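Local coordinates for protein proteasome accessory factor B/C (PafBC) (Paenarthrobacter aurescens, PDB 6SJ9) that probably regulates transcription in the bacterial DNA damage response, joining winged helix-turn-helix domains to WYL domains, at residues L349-Q354 with D372-S377; F165-V170 with E176-E181; L249-D254 with A258-A263; K30-S35 with E47-D52. All coordinates share one frame; numbering follows the deposited sequence.

Contact 1: L349-Q354 with D372-S377; sequences LARMLQ and DHFGIS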
loop_
_atom_site.group_PDB
_atom_site.type_symbol
_atom_site.label_atom_id
_atom_site.label_comp_id
_atom_site.label_asym_id
_atom_site.label_seq_id
_atom_site.Cartn_x
_atom_site.Cartn_y
_atom_site.Cartn_z
ATOM N N LEU A 349 -2.661 -0.893 -12.923
ATOM C CA LEU A 349 -1.949 -1.898 -12.149
ATOM C C LEU A 349 -1.081 -2.754 -13.043
ATOM O O LEU A 349 0.065 -3.024 -12.705
ATOM C CB LEU A 349 -2.914 -2.791 -11.381
ATOM C CG LEU A 349 -3.565 -1.968 -10.270
ATOM C CD1 LEU A 349 -4.733 -2.766 -9.944
ATOM C CD2 LEU A 349 -2.698 -1.718 -9.027
ATOM N N ALA A 350 -1.613 -3.169 -14.196
ATOM C CA ALA A 350 -0.826 -3.987 -15.105
ATOM C C ALA A 350 0.368 -3.203 -15.627
ATOM O O ALA A 350 1.469 -3.737 -15.704
ATOM C CB ALA A 350 -1.683 -4.476 -16.275
ATOM N N ARG A 351 0.169 -1.927 -15.970
ATOM C CA ARG A 351 1.295 -1.119 -16.428
ATOM C C ARG A 351 2.361 -0.976 -15.337
ATOM O O ARG A 351 3.557 -1.084 -15.611
ATOM C CB ARG A 351 0.797 0.245 -16.907
ATOM C CG ARG A 351 1.921 1.207 -17.351
ATOM C CD ARG A 351 1.358 2.437 -18.045
ATOM N NE ARG A 351 0.678 3.320 -17.085
ATOM C CZ ARG A 351 -0.622 3.592 -17.095
ATOM N NH1 ARG A 351 -1.405 3.067 -18.033
ATOM N NH2 ARG A 351 -1.145 4.418 -16.185
HETATM N N MSE A 352 1.957 -0.730 -14.108
HETATM C CA MSE A 352 2.926 -0.620 -13.003
HETATM C C MSE A 352 3.727 -1.876 -12.834
HETATM O O MSE A 352 4.916 -1.760 -12.563
HETATM C CB MSE A 352 2.280 -0.257 -11.639
HETATM C CG MSE A 352 1.847 1.162 -11.593
HETATM SE SE MSE A 352 0.809 1.760 -9.981
HETATM C CE MSE A 352 -0.796 0.732 -10.257
ATOM N N LEU A 353 3.122 -3.060 -13.005
ATOM C CA LEU A 353 3.935 -4.265 -12.980
ATOM C C LEU A 353 5.002 -4.232 -14.074
ATOM O O LEU A 353 6.123 -4.701 -13.868
ATOM C CB LEU A 353 3.049 -5.504 -13.129
ATOM C CG LEU A 353 2.191 -5.804 -11.903
ATOM C CD1 LEU A 353 1.300 -6.933 -12.247
ATOM C CD2 LEU A 353 3.079 -6.159 -10.699
ATOM N N GLN A 354 4.654 -3.703 -15.255
ATOM C CA GLN A 354 5.541 -3.659 -16.407
ATOM C C GLN A 354 6.578 -2.557 -16.287
ATOM O O GLN A 354 7.503 -2.503 -17.099
ATOM C CB GLN A 354 4.720 -3.467 -17.690
ATOM C CG GLN A 354 3.994 -4.723 -18.106
ATOM C CD GLN A 354 2.876 -4.448 -19.087
ATOM O OE1 GLN A 354 2.925 -3.505 -19.865
ATOM N NE2 GLN A 354 1.803 -5.229 -18.979
ATOM N N ASP A 372 6.311 7.461 -23.591
ATOM C CA ASP A 372 5.978 7.362 -25.018
ATOM C C ASP A 372 5.655 5.931 -25.407
ATOM O O ASP A 372 4.689 5.680 -26.122
ATOM C CB ASP A 372 7.144 7.824 -25.884
ATOM C CG ASP A 372 7.435 9.288 -25.759
ATOM O OD1 ASP A 372 6.635 10.051 -25.191
ATOM O OD2 ASP A 372 8.507 9.671 -26.238
ATOM N N HIS A 373 6.467 4.985 -24.937
ATOM C CA HIS A 373 6.249 3.578 -25.228
ATOM C C HIS A 373 4.875 3.110 -24.742
ATOM O O HIS A 373 4.196 2.336 -25.426
ATOM C CB HIS A 373 7.361 2.761 -24.580
ATOM C CG HIS A 373 7.108 1.288 -24.607
ATOM N ND1 HIS A 373 7.262 0.521 -25.744
ATOM C CD2 HIS A 373 6.684 0.444 -23.637
ATOM C CE1 HIS A 373 6.953 -0.733 -25.467
ATOM N NE2 HIS A 373 6.600 -0.805 -24.195
ATOM N N PHE A 374 4.460 3.533 -23.547
ATOM C CA PHE A 374 3.127 3.174 -23.078
ATOM C C PHE A 374 2.020 4.098 -23.606
ATOM O O PHE A 374 0.837 3.841 -23.339
ATOM C CB PHE A 374 3.086 3.148 -21.529
ATOM C CG PHE A 374 3.751 1.943 -20.952
ATOM C CD1 PHE A 374 3.132 0.712 -20.991
ATOM C CD2 PHE A 374 4.990 2.036 -20.404
ATOM C CE1 PHE A 374 3.751 -0.400 -20.492
ATOM C CE2 PHE A 374 5.607 0.939 -19.904
ATOM C CZ PHE A 374 4.986 -0.296 -19.952
ATOM N N GLY A 375 2.358 5.156 -24.336
ATOM C CA GLY A 375 1.322 6.007 -24.905
ATOM C C GLY A 375 0.646 6.907 -23.911
ATOM O O GLY A 375 -0.504 7.296 -24.122
ATOM N N ILE A 376 1.331 7.257 -22.821
ATOM C CA ILE A 376 0.786 8.146 -21.814
ATOM C C ILE A 376 1.720 9.327 -21.657
ATOM O O ILE A 376 2.856 9.321 -22.123
ATOM C CB ILE A 376 0.587 7.432 -20.456
ATOM C CG1 ILE A 376 1.926 6.840 -19.971
ATOM C CG2 ILE A 376 -0.491 6.353 -20.619
ATOM C CD1 ILE A 376 1.938 6.241 -18.564
ATOM N N SER A 377 1.213 10.358 -20.995
ATOM C CA SER A 377 2.026 11.539 -20.780
ATOM C C SER A 377 3.155 11.268 -19.774
ATOM O O SER A 377 3.106 10.350 -18.955
ATOM C CB SER A 377 1.154 12.707 -20.308
ATOM O OG SER A 377 0.738 12.554 -18.960
#

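Contact 2: F165-V170 with E176-E181; sequences FGYQAV and EVREVE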
loop_
_atom_site.group_PDB
_atom_site.type_symbol
_atom_site.label_atom_id
_atom_site.label_comp_id
_atom_site.label_asym_id
_atom_site.label_seq_id
_atom_site.Cartn_x
_atom_site.Cartn_y
_atom_site.Cartn_z
ATOM N N PHE A 165 14.160 26.220 0.262
ATOM C CA PHE A 165 13.286 25.601 1.257
ATOM C C PHE A 165 13.890 25.770 2.639
ATOM O O PHE A 165 15.112 25.957 2.794
ATOM C CB PHE A 165 13.035 24.102 1.045
ATOM C CG PHE A 165 14.288 23.308 0.893
ATOM C CD1 PHE A 165 14.906 22.723 2.010
ATOM C CD2 PHE A 165 14.900 23.198 -0.360
ATOM C CE1 PHE A 165 16.109 22.016 1.842
ATOM C CE2 PHE A 165 16.073 22.481 -0.518
ATOM C CZ PHE A 165 16.697 21.915 0.567
ATOM N N GLY A 166 13.001 25.751 3.634
ATOM C CA GLY A 166 13.445 25.742 5.015
ATOM C C GLY A 166 13.991 24.379 5.404
ATOM O O GLY A 166 13.408 23.343 5.097
ATOM N N TYR A 167 15.124 24.379 6.093
ATOM C CA TYR A 167 15.766 23.130 6.466
ATOM C C TYR A 167 16.238 23.187 7.909
ATOM O O TYR A 167 16.994 24.088 8.281
ATOM C CB TYR A 167 16.949 22.787 5.570
ATOM C CG TYR A 167 17.316 21.354 5.765
ATOM C CD1 TYR A 167 16.443 20.366 5.352
ATOM C CD2 TYR A 167 18.514 20.985 6.343
ATOM C CE1 TYR A 167 16.736 19.041 5.498
ATOM C CE2 TYR A 167 18.826 19.629 6.525
ATOM C CZ TYR A 167 17.923 18.670 6.102
ATOM O OH TYR A 167 18.176 17.336 6.245
ATOM N N GLN A 168 15.825 22.210 8.708
ATOM C CA GLN A 168 16.295 22.152 10.089
ATOM C C GLN A 168 17.652 21.455 10.136
ATOM O O GLN A 168 17.751 20.220 10.073
ATOM C CB GLN A 168 15.266 21.465 10.976
ATOM C CG GLN A 168 15.522 21.786 12.433
ATOM C CD GLN A 168 14.249 22.076 13.182
ATOM O OE1 GLN A 168 13.996 23.224 13.561
ATOM N NE2 GLN A 168 13.427 21.047 13.390
ATOM N N ALA A 169 18.671 22.267 10.399
ATOM C CA ALA A 169 20.094 21.982 10.283
ATOM C C ALA A 169 20.548 20.660 10.885
ATOM O O ALA A 169 19.867 20.070 11.732
ATOM C CB ALA A 169 20.886 23.126 10.922
ATOM N N VAL A 170 21.696 20.180 10.396
ATOM C CA VAL A 170 22.199 18.863 10.774
ATOM C C VAL A 170 22.442 18.827 12.274
ATOM O O VAL A 170 22.193 17.814 12.939
ATOM C CB VAL A 170 23.479 18.547 9.974
ATOM C CG1 VAL A 170 24.051 17.191 10.362
ATOM C CG2 VAL A 170 23.206 18.619 8.474
ATOM N N GLU A 176 16.773 27.053 8.723
ATOM C CA GLU A 176 17.608 27.791 7.790
ATOM C C GLU A 176 17.117 27.557 6.374
ATOM O O GLU A 176 16.767 26.430 6.011
ATOM C CB GLU A 176 19.071 27.356 7.938
ATOM C CG GLU A 176 20.066 28.095 7.083
ATOM C CD GLU A 176 21.477 27.556 7.276
ATOM O OE1 GLU A 176 21.627 26.567 8.037
ATOM O OE2 GLU A 176 22.427 28.102 6.661
ATOM N N VAL A 177 17.032 28.644 5.604
ATOM C CA VAL A 177 16.603 28.559 4.215
ATOM C C VAL A 177 17.812 28.170 3.381
ATOM O O VAL A 177 18.845 28.844 3.414
ATOM C CB VAL A 177 16.015 29.901 3.742
ATOM C CG1 VAL A 177 15.648 29.852 2.259
ATOM C CG2 VAL A 177 14.783 30.252 4.572
ATOM N N ARG A 178 17.679 27.095 2.612
ATOM C CA ARG A 178 18.770 26.591 1.793
ATOM C C ARG A 178 18.454 26.862 0.325
ATOM O O ARG A 178 17.288 26.787 -0.089
ATOM C CB ARG A 178 18.941 25.098 2.020
ATOM C CG ARG A 178 19.016 24.686 3.518
ATOM C CD ARG A 178 20.235 25.317 4.184
ATOM N NE ARG A 178 21.477 24.680 3.730
ATOM C CZ ARG A 178 22.024 23.615 4.358
ATOM N NH1 ARG A 178 23.158 23.036 3.928
ATOM N NH2 ARG A 178 21.426 23.132 5.440
ATOM N N GLU A 179 19.501 27.163 -0.452
ATOM C CA GLU A 179 19.385 27.448 -1.877
ATOM C C GLU A 179 20.088 26.318 -2.582
ATOM O O GLU A 179 21.313 26.166 -2.442
ATOM C CB GLU A 179 20.056 28.766 -2.262
ATOM C CG GLU A 179 19.726 29.965 -1.371
ATOM C CD GLU A 179 18.354 30.534 -1.668
ATOM O OE1 GLU A 179 17.798 31.185 -0.776
ATOM O OE2 GLU A 179 17.828 30.316 -2.791
ATOM N N VAL A 180 19.316 25.520 -3.313
ATOM C CA VAL A 180 19.810 24.252 -3.802
ATOM C C VAL A 180 19.532 24.124 -5.294
ATOM O O VAL A 180 18.430 24.418 -5.757
ATOM C CB VAL A 180 19.163 23.105 -2.986
ATOM C CG1 VAL A 180 19.508 21.779 -3.544
ATOM C CG2 VAL A 180 19.623 23.179 -1.536
ATOM N N GLU A 181 20.485 23.554 -6.011
ATOM C CA GLU A 181 20.264 23.059 -7.353
ATOM C C GLU A 181 20.047 21.548 -7.274
ATOM O O GLU A 181 21.007 20.802 -6.959
ATOM C CB GLU A 181 21.474 23.412 -8.228
ATOM C CG GLU A 181 21.685 24.946 -8.325
ATOM C CD GLU A 181 23.001 25.361 -8.980
ATOM O OE1 GLU A 181 23.757 24.475 -9.449
ATOM O OE2 GLU A 181 23.281 26.571 -9.030
#

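Contact 3: L249-D254 with A258-A263; sequences LVIDKD and ALRKKA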
loop_
_atom_site.group_PDB
_atom_site.type_symbol
_atom_site.label_atom_id
_atom_site.label_comp_id
_atom_site.label_asym_id
_atom_site.label_seq_id
_atom_site.Cartn_x
_atom_site.Cartn_y
_atom_site.Cartn_z
ATOM N N LEU A 249 6.648 5.544 25.763
ATOM C CA LEU A 249 5.285 5.891 25.405
ATOM C C LEU A 249 4.317 5.323 26.431
ATOM O O LEU A 249 4.500 4.202 26.921
ATOM C CB LEU A 249 4.934 5.359 24.012
ATOM C CG LEU A 249 5.904 5.697 22.881
ATOM C CD1 LEU A 249 5.434 5.013 21.592
ATOM C CD2 LEU A 249 6.087 7.212 22.679
ATOM N N VAL A 250 3.298 6.112 26.763
ATOM C CA VAL A 250 2.144 5.643 27.520
ATOM C C VAL A 250 0.983 5.530 26.547
ATOM O O VAL A 250 0.600 6.528 25.931
ATOM C CB VAL A 250 1.799 6.581 28.684
ATOM C CG1 VAL A 250 0.494 6.159 29.285
ATOM C CG2 VAL A 250 2.898 6.564 29.729
ATOM N N ILE A 251 0.395 4.333 26.458
ATOM C CA ILE A 251 -0.661 4.008 25.506
ATOM C C ILE A 251 -1.837 3.346 26.217
ATOM O O ILE A 251 -1.671 2.667 27.233
ATOM C CB ILE A 251 -0.154 3.069 24.394
ATOM C CG1 ILE A 251 0.318 1.750 25.001
ATOM C CG2 ILE A 251 0.988 3.696 23.623
ATOM C CD1 ILE A 251 0.736 0.747 23.958
ATOM N N ASP A 252 -3.039 3.571 25.689
ATOM C CA ASP A 252 -4.242 2.928 26.213
ATOM C C ASP A 252 -4.156 1.413 26.036
ATOM O O ASP A 252 -3.740 0.913 24.983
ATOM C CB ASP A 252 -5.480 3.451 25.492
ATOM C CG ASP A 252 -5.712 4.931 25.726
ATOM O OD1 ASP A 252 -4.940 5.544 26.495
ATOM O OD2 ASP A 252 -6.657 5.483 25.127
ATOM N N LYS A 253 -4.592 0.678 27.054
ATOM C CA LYS A 253 -4.615 -0.776 26.966
ATOM C C LYS A 253 -5.523 -1.247 25.843
ATOM O O LYS A 253 -6.510 -0.598 25.501
ATOM C CB LYS A 253 -5.081 -1.377 28.286
ATOM C CG LYS A 253 -4.034 -1.300 29.367
ATOM C CD LYS A 253 -4.452 -2.031 30.599
ATOM C CE LYS A 253 -3.332 -2.036 31.635
ATOM N NZ LYS A 253 -2.441 -3.234 31.538
ATOM N N ASP A 254 -5.124 -2.346 25.207
ATOM C CA ASP A 254 -5.875 -2.963 24.115
ATOM C C ASP A 254 -5.991 -2.070 22.878
ATOM O O ASP A 254 -6.886 -2.277 22.049
ATOM C CB ASP A 254 -7.258 -3.421 24.583
ATOM C CG ASP A 254 -7.179 -4.399 25.741
ATOM O OD1 ASP A 254 -6.535 -5.453 25.555
ATOM O OD2 ASP A 254 -7.740 -4.120 26.828
ATOM N N ALA A 258 -0.472 -2.261 15.855
ATOM C CA ALA A 258 0.758 -2.182 15.075
ATOM C C ALA A 258 1.898 -1.614 15.913
ATOM O O ALA A 258 3.038 -2.092 15.834
ATOM C CB ALA A 258 0.550 -1.330 13.825
ATOM N N LEU A 259 1.596 -0.626 16.757
ATOM C CA LEU A 259 2.627 -0.037 17.600
ATOM C C LEU A 259 3.141 -1.047 18.611
ATOM O O LEU A 259 4.350 -1.164 18.811
ATOM C CB LEU A 259 2.080 1.205 18.311
ATOM C CG LEU A 259 3.105 1.990 19.125
ATOM C CD1 LEU A 259 4.235 2.436 18.175
ATOM C CD2 LEU A 259 2.466 3.151 19.880
ATOM N N ARG A 260 2.253 -1.836 19.208
ATOM C CA ARG A 260 2.690 -2.792 20.230
ATOM C C ARG A 260 3.553 -3.890 19.637
ATOM O O ARG A 260 4.397 -4.458 20.333
ATOM C CB ARG A 260 1.485 -3.386 20.958
ATOM C CG ARG A 260 0.829 -2.444 21.935
ATOM C CD ARG A 260 -0.536 -2.893 22.373
ATOM N NE ARG A 260 -1.036 -2.031 23.450
ATOM C CZ ARG A 260 -0.816 -2.293 24.735
ATOM N NH1 ARG A 260 -0.127 -3.382 25.072
ATOM N NH2 ARG A 260 -1.267 -1.478 25.689
ATOM N N LYS A 261 3.368 -4.182 18.348
ATOM C CA LYS A 261 4.229 -5.135 17.658
ATOM C C LYS A 261 5.691 -4.694 17.705
ATOM O O LYS A 261 6.590 -5.532 17.680
ATOM C CB LYS A 261 3.723 -5.270 16.218
ATOM C CG LYS A 261 2.657 -6.350 16.078
ATOM C CD LYS A 261 2.200 -6.613 14.645
ATOM C CE LYS A 261 0.879 -7.432 14.691
ATOM N NZ LYS A 261 0.003 -7.363 13.452
ATOM N N LYS A 262 5.947 -3.394 17.790
ATOM C CA LYS A 262 7.305 -2.857 17.828
ATOM C C LYS A 262 7.882 -2.713 19.240
ATOM O O LYS A 262 9.029 -2.268 19.374
ATOM C CB LYS A 262 7.366 -1.495 17.125
ATOM C CG LYS A 262 7.114 -1.555 15.678
ATOM C CD LYS A 262 7.468 -0.227 14.997
ATOM C CE LYS A 262 6.796 0.975 15.668
ATOM N NZ LYS A 262 7.029 2.247 14.897
ATOM N N ALA A 263 7.127 -3.032 20.289
ATOM C CA ALA A 263 7.533 -2.663 21.638
ATOM C C ALA A 263 8.659 -3.556 22.166
ATOM O O ALA A 263 8.547 -4.786 22.169
ATOM C CB ALA A 263 6.323 -2.719 22.565
#

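Contact 4: K30-S35 with E47-D52; sequences KVYHDS and ERDKVD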
loop_
_atom_site.group_PDB
_atom_site.type_symbol
_atom_site.label_atom_id
_atom_site.label_comp_id
_atom_site.label_asym_id
_atom_site.label_seq_id
_atom_site.Cartn_x
_atom_site.Cartn_y
_atom_site.Cartn_z
ATOM N N LYS A 30 -1.655 -36.835 -4.581
ATOM C CA LYS A 30 -2.038 -35.570 -3.957
ATOM C C LYS A 30 -1.849 -34.376 -4.888
ATOM O O LYS A 30 -2.669 -33.448 -4.882
ATOM C CB LYS A 30 -1.245 -35.346 -2.673
ATOM C CG LYS A 30 -1.678 -36.191 -1.508
ATOM C CD LYS A 30 -0.848 -35.838 -0.291
ATOM C CE LYS A 30 -0.847 -34.338 -0.037
ATOM N NZ LYS A 30 -0.076 -33.999 1.191
ATOM N N VAL A 31 -0.778 -34.370 -5.677
ATOM C CA VAL A 31 -0.404 -33.214 -6.473
ATOM C C VAL A 31 -0.564 -33.474 -7.962
ATOM O O VAL A 31 -1.049 -32.610 -8.696
ATOM C CB VAL A 31 1.045 -32.788 -6.147
ATOM C CG1 VAL A 31 1.398 -31.463 -6.834
ATOM C CG2 VAL A 31 1.243 -32.701 -4.637
ATOM N N TYR A 32 -0.156 -34.659 -8.418
ATOM C CA TYR A 32 -0.079 -34.993 -9.833
ATOM C C TYR A 32 -1.241 -35.871 -10.289
ATOM O O TYR A 32 -1.058 -36.769 -11.124
ATOM C CB TYR A 32 1.255 -35.675 -10.133
ATOM C CG TYR A 32 2.487 -34.833 -9.851
ATOM C CD1 TYR A 32 3.013 -34.730 -8.568
ATOM C CD2 TYR A 32 3.146 -34.174 -10.882
ATOM C CE1 TYR A 32 4.138 -33.977 -8.317
ATOM C CE2 TYR A 32 4.275 -33.415 -10.636
ATOM C CZ TYR A 32 4.767 -33.323 -9.356
ATOM O OH TYR A 32 5.891 -32.579 -9.125
ATOM N N HIS A 33 -2.428 -35.663 -9.716
ATOM C CA HIS A 33 -3.608 -36.370 -10.199
ATOM C C HIS A 33 -3.889 -36.011 -11.650
ATOM O O HIS A 33 -4.390 -36.846 -12.411
ATOM C CB HIS A 33 -4.827 -36.062 -9.320
ATOM C CG HIS A 33 -4.927 -34.627 -8.889
ATOM N ND1 HIS A 33 -4.866 -33.571 -9.777
ATOM C CD2 HIS A 33 -5.122 -34.076 -7.666
ATOM C CE1 HIS A 33 -4.997 -32.434 -9.118
ATOM N NE2 HIS A 33 -5.155 -32.712 -7.836
ATOM N N ASP A 34 -3.560 -34.775 -12.049
ATOM C CA ASP A 34 -3.834 -34.322 -13.409
ATOM C C ASP A 34 -3.094 -35.170 -14.438
ATOM O O ASP A 34 -3.630 -35.456 -15.514
ATOM C CB ASP A 34 -3.434 -32.848 -13.534
ATOM C CG ASP A 34 -4.038 -32.167 -14.749
ATOM O OD1 ASP A 34 -4.670 -32.848 -15.582
ATOM O OD2 ASP A 34 -3.871 -30.936 -14.872
ATOM N N SER A 35 -1.862 -35.579 -14.130
ATOM C CA SER A 35 -1.065 -36.361 -15.071
ATOM C C SER A 35 -1.726 -37.715 -15.297
ATOM O O SER A 35 -1.783 -38.549 -14.385
ATOM C CB SER A 35 0.365 -36.516 -14.574
ATOM O OG SER A 35 0.902 -35.249 -14.255
ATOM N N GLU A 47 10.777 -34.722 -11.256
ATOM C CA GLU A 47 12.175 -34.299 -11.195
ATOM C C GLU A 47 12.334 -32.856 -11.656
ATOM O O GLU A 47 13.130 -32.107 -11.085
ATOM C CB GLU A 47 13.040 -35.210 -12.069
ATOM C CG GLU A 47 13.257 -36.644 -11.561
ATOM C CD GLU A 47 13.971 -36.746 -10.214
ATOM O OE1 GLU A 47 13.574 -37.612 -9.409
ATOM O OE2 GLU A 47 14.899 -35.951 -9.947
ATOM N N ARG A 48 11.581 -32.439 -12.684
ATOM C CA ARG A 48 11.641 -31.040 -13.131
ATOM C C ARG A 48 11.097 -30.082 -12.072
ATOM O O ARG A 48 11.643 -28.985 -11.865
ATOM C CB ARG A 48 10.861 -30.851 -14.429
ATOM C CG ARG A 48 11.480 -31.469 -15.664
ATOM C CD ARG A 48 10.875 -30.803 -16.897
ATOM N NE ARG A 48 9.425 -30.961 -16.959
ATOM C CZ ARG A 48 8.820 -32.022 -17.488
ATOM N NH1 ARG A 48 9.543 -33.008 -18.005
ATOM N NH2 ARG A 48 7.501 -32.101 -17.508
ATOM N N ASP A 49 10.035 -30.489 -11.371
ATOM C CA ASP A 49 9.483 -29.610 -10.353
ATOM C C ASP A 49 10.433 -29.480 -9.179
ATOM O O ASP A 49 10.608 -28.384 -8.650
ATOM C CB ASP A 49 8.143 -30.151 -9.896
ATOM C CG ASP A 49 7.071 -30.022 -10.944
ATOM O OD1 ASP A 49 7.223 -29.229 -11.898
ATOM O OD2 ASP A 49 6.059 -30.719 -10.803
ATOM N N LYS A 50 11.132 -30.566 -8.831
ATOM C CA LYS A 50 12.150 -30.503 -7.783
ATOM C C LYS A 50 13.253 -29.541 -8.174
ATOM O O LYS A 50 13.637 -28.652 -7.404
ATOM C CB LYS A 50 12.719 -31.903 -7.493
ATOM C CG LYS A 50 11.698 -32.799 -6.819
ATOM C CD LYS A 50 12.240 -34.199 -6.430
ATOM C CE LYS A 50 13.032 -34.849 -7.551
ATOM N NZ LYS A 50 14.220 -35.592 -7.045
ATOM N N VAL A 51 13.748 -29.670 -9.396
ATOM C CA VAL A 51 14.763 -28.730 -9.854
ATOM C C VAL A 51 14.218 -27.322 -9.830
ATOM O O VAL A 51 14.894 -26.381 -9.379
ATOM C CB VAL A 51 15.236 -29.123 -11.263
ATOM C CG1 VAL A 51 15.993 -27.969 -11.910
ATOM C CG2 VAL A 51 16.103 -30.398 -11.184
ATOM N N ASP A 52 12.974 -27.144 -10.290
ATOM C CA ASP A 52 12.420 -25.787 -10.366
ATOM C C ASP A 52 12.220 -25.190 -8.968
ATOM O O ASP A 52 12.556 -24.025 -8.737
ATOM C CB ASP A 52 11.115 -25.803 -11.170
ATOM C CG ASP A 52 11.339 -26.076 -12.690
ATOM O OD1 ASP A 52 12.488 -26.063 -13.166
ATOM O OD2 ASP A 52 10.344 -26.360 -13.402
#

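Contact 1: L349-Q354 with D372-S377
In the PafC helix-turn-helix domain, the helix 346-360 packs against the C-terminal end of the helix 367-374 and the turn after it, and Arg351 and Phe374 carry most of that contact. The aliphatic part of Arg351 lies across one face of the Phe374 ring: its CG sits 4.0 Å from the centroid of the Phe374 ring and 14° off the ring normal, the geometry of a CH-pi interaction. With CG anti to the backbone N (chi1 177°), the arginine chain leaves its helix toward the phenylalanine, and the two side chains run antiparallel alongside each other. With CD still against the ring, the chain bends at chi3 (71°), which turns the guanidinium toward Ile376. There Arg351 NE comes 3.5 Å from Ile376 CD1, and the isoleucine covers one face of the guanidinium. The other face of the Phe374 ring is taken by its chain neighbour His373, whose CD2 lies over the ring centre, so the phenyl group is held between two side chains. Gln354 approaches a different part of the ring, placing OE1 at the edge and in the ring plane, 3.3 Å from Phe374 CE1. Gly375, with positive phi, follows the helix in a Schellman motif; Ile376 comes next in the chain, and Ser377 OG caps the following helix at Ala380 N. That helix, 378-389, which by its place in the motif is probably the recognition helix, completes the arrangement: its Asp384 forms a salt bridge with Arg351 NE, and its Leu381 packs on Ile376.

Contact 2: F165-V170 with E176-E181
Arg178 runs across both Phe165 and Tyr167, touching each with a different part of its chain. Arg178 CB stands over one face of the Phe165 ring, off-centre, 4.2 Å from Phe165 CZ. Arg178 CG meets the root of the tyrosine, 3.5 Å from Tyr167 CB. The chain then bends at chi2 and chi3 and brings Arg178 NH2 to 3.7 Å from Tyr167 CD2, the guanidinium and tyrosine planes standing 73° apart. This end of the arginine is governed by a partner outside the pair of strands, Asp198, which forms a salt bridge with NH1. Phe165 CG is flanked by both the N and the C of its own backbone (chi1 52°), which tips the ring over the neighbouring strand, where Phe165 CE2 packs 3.8 Å from Val180 CG2. All of this happens on one face of a beta hairpin, strands 163-168 and 175-188, within the curled antiparallel sheet of the Sm-like WYL domain. Phe165 with Arg178 and Tyr167 with Glu176 are hydrogen-bonded pairs; the bond from Arg178 N to Phe165 O is 2.8 Å long and nearly straight at 170°. Between them Gly166 and Val177 form a non-hydrogen-bonded pair with their CA atoms 4.3 Å apart. Val177 CA also points a C-H at Phe165 O, 3.3 Å away. Glu176 extends from the same face as Arg178 to a salt bridge with Arg201. Strand 203-208 closes over the aromatic pair: Phe207 meets both Phe165 and Tyr167 edge-to-face, and Tyr167 OH is hydrogen-bonded to Arg208 N.

Contact 3: L249-D254 with A258-A263
Arg260 reaches from the helix 257-261 back to the strand 245-252, and its chain can be followed along Ile251. CB and CG leave the helix with CG anti to the carbonyl carbon (chi1 -74°), and from CG to NE the chain runs extended. Arg260 CG is the first atom to meet the strand, 3.8 Å from Ile251 CD1. CD passes the same methyl at a slightly greater distance, after which Arg260 NE comes within 3.3 Å of Ile251 CD1. The guanidinium thus rests with one face on that methyl, while Asp254 N lies over the opposite face, 4.0 Å from Arg260 NH2. At the edge of the group, Asp252 O is 3.5 Å from Arg260 NH2, near the plane but not a hydrogen bond. The polar partners lie just beyond: Lys255 O takes the NE hydrogen, and Asp276 OD2 forms a salt bridge with NH2. One residue earlier, Leu259 CD2 meets Leu249 CD1 at 3.9 Å and Ile251 CG2 at 4.1 Å. The elements are the first strand and first helix of the WCX domain, whose four-stranded sheet has the order 2-3-1-4, consistent with a ferredoxin-like fold. Chemically, the contact is apolar where Leu259 and the arginine chain meet Leu249 and Ile251, and polar at the guanidinium: Asp276 bridges Arg260 NH2 and Lys253 NZ, and Asp268 also pairs with Lys253, so two carboxylates probably share in offsetting the two positive charges.

Contact 4: K30-S35 with E47-D52
Tyr32, close to the C-terminal end of the helix 24-31, meets Asp49 of the helix 39-55 in what is probably the N-terminal winged helix-turn-helix. Their hydrogen bond is the whole of the direct contact between the segments: Tyr32 OH donates to Asp49 OD2 at 2.5 Å. The acceptor uses its anti lone pair, on the flank turned from OD1, and the ring and carboxylate planes are nearly coplanar, 23° apart. Both side chains have CG anti to the carbonyl carbon (chi1 -61° for Tyr32), and they meet head-on from their two backbones across a separation of 11.0 Å between Tyr32 CA and Asp49 CA.

Ionic interactions add a second partner to the same oxygen, since Arg7 NE of the helix 2-17 forms a salt bridge with Asp49 OD2. This would tend to keep the buried carboxylate ionised. Apolar and aromatic contacts surround the tyrosine: Phe42 meets its ring edge-to-face, and Leu11 and Met45 also touch it. Within the helix 39-55, a salt bridge spans one turn: Lys50 NZ is 3.0 Å from Glu47 OE2 and meets it from above the carboxylate plane.

How the contacts relate
Along the chain the order is contact 4, contact 2, contact 3, contact 1. They lie in different domains: contact 4 in the N-terminal helices, contact 2 in the first WYL domain, contact 3 in the first WCX domain and contact 1 in the PafC helix-turn-helix domain. None touches another, though the sheet of contact 2 continues through strands 404-407 and 410-413 to strand 365-366, between contact 1's helices in the chain. The centres of contacts 2 and 4 are about 60 Å apart, whereas the nearest atoms of contacts 2 and 3 come to about 18 Å. Contacts 1 and 4 thus belong to helical, probably DNA-binding modules, and contacts 2 and 3 to sheet-based modules.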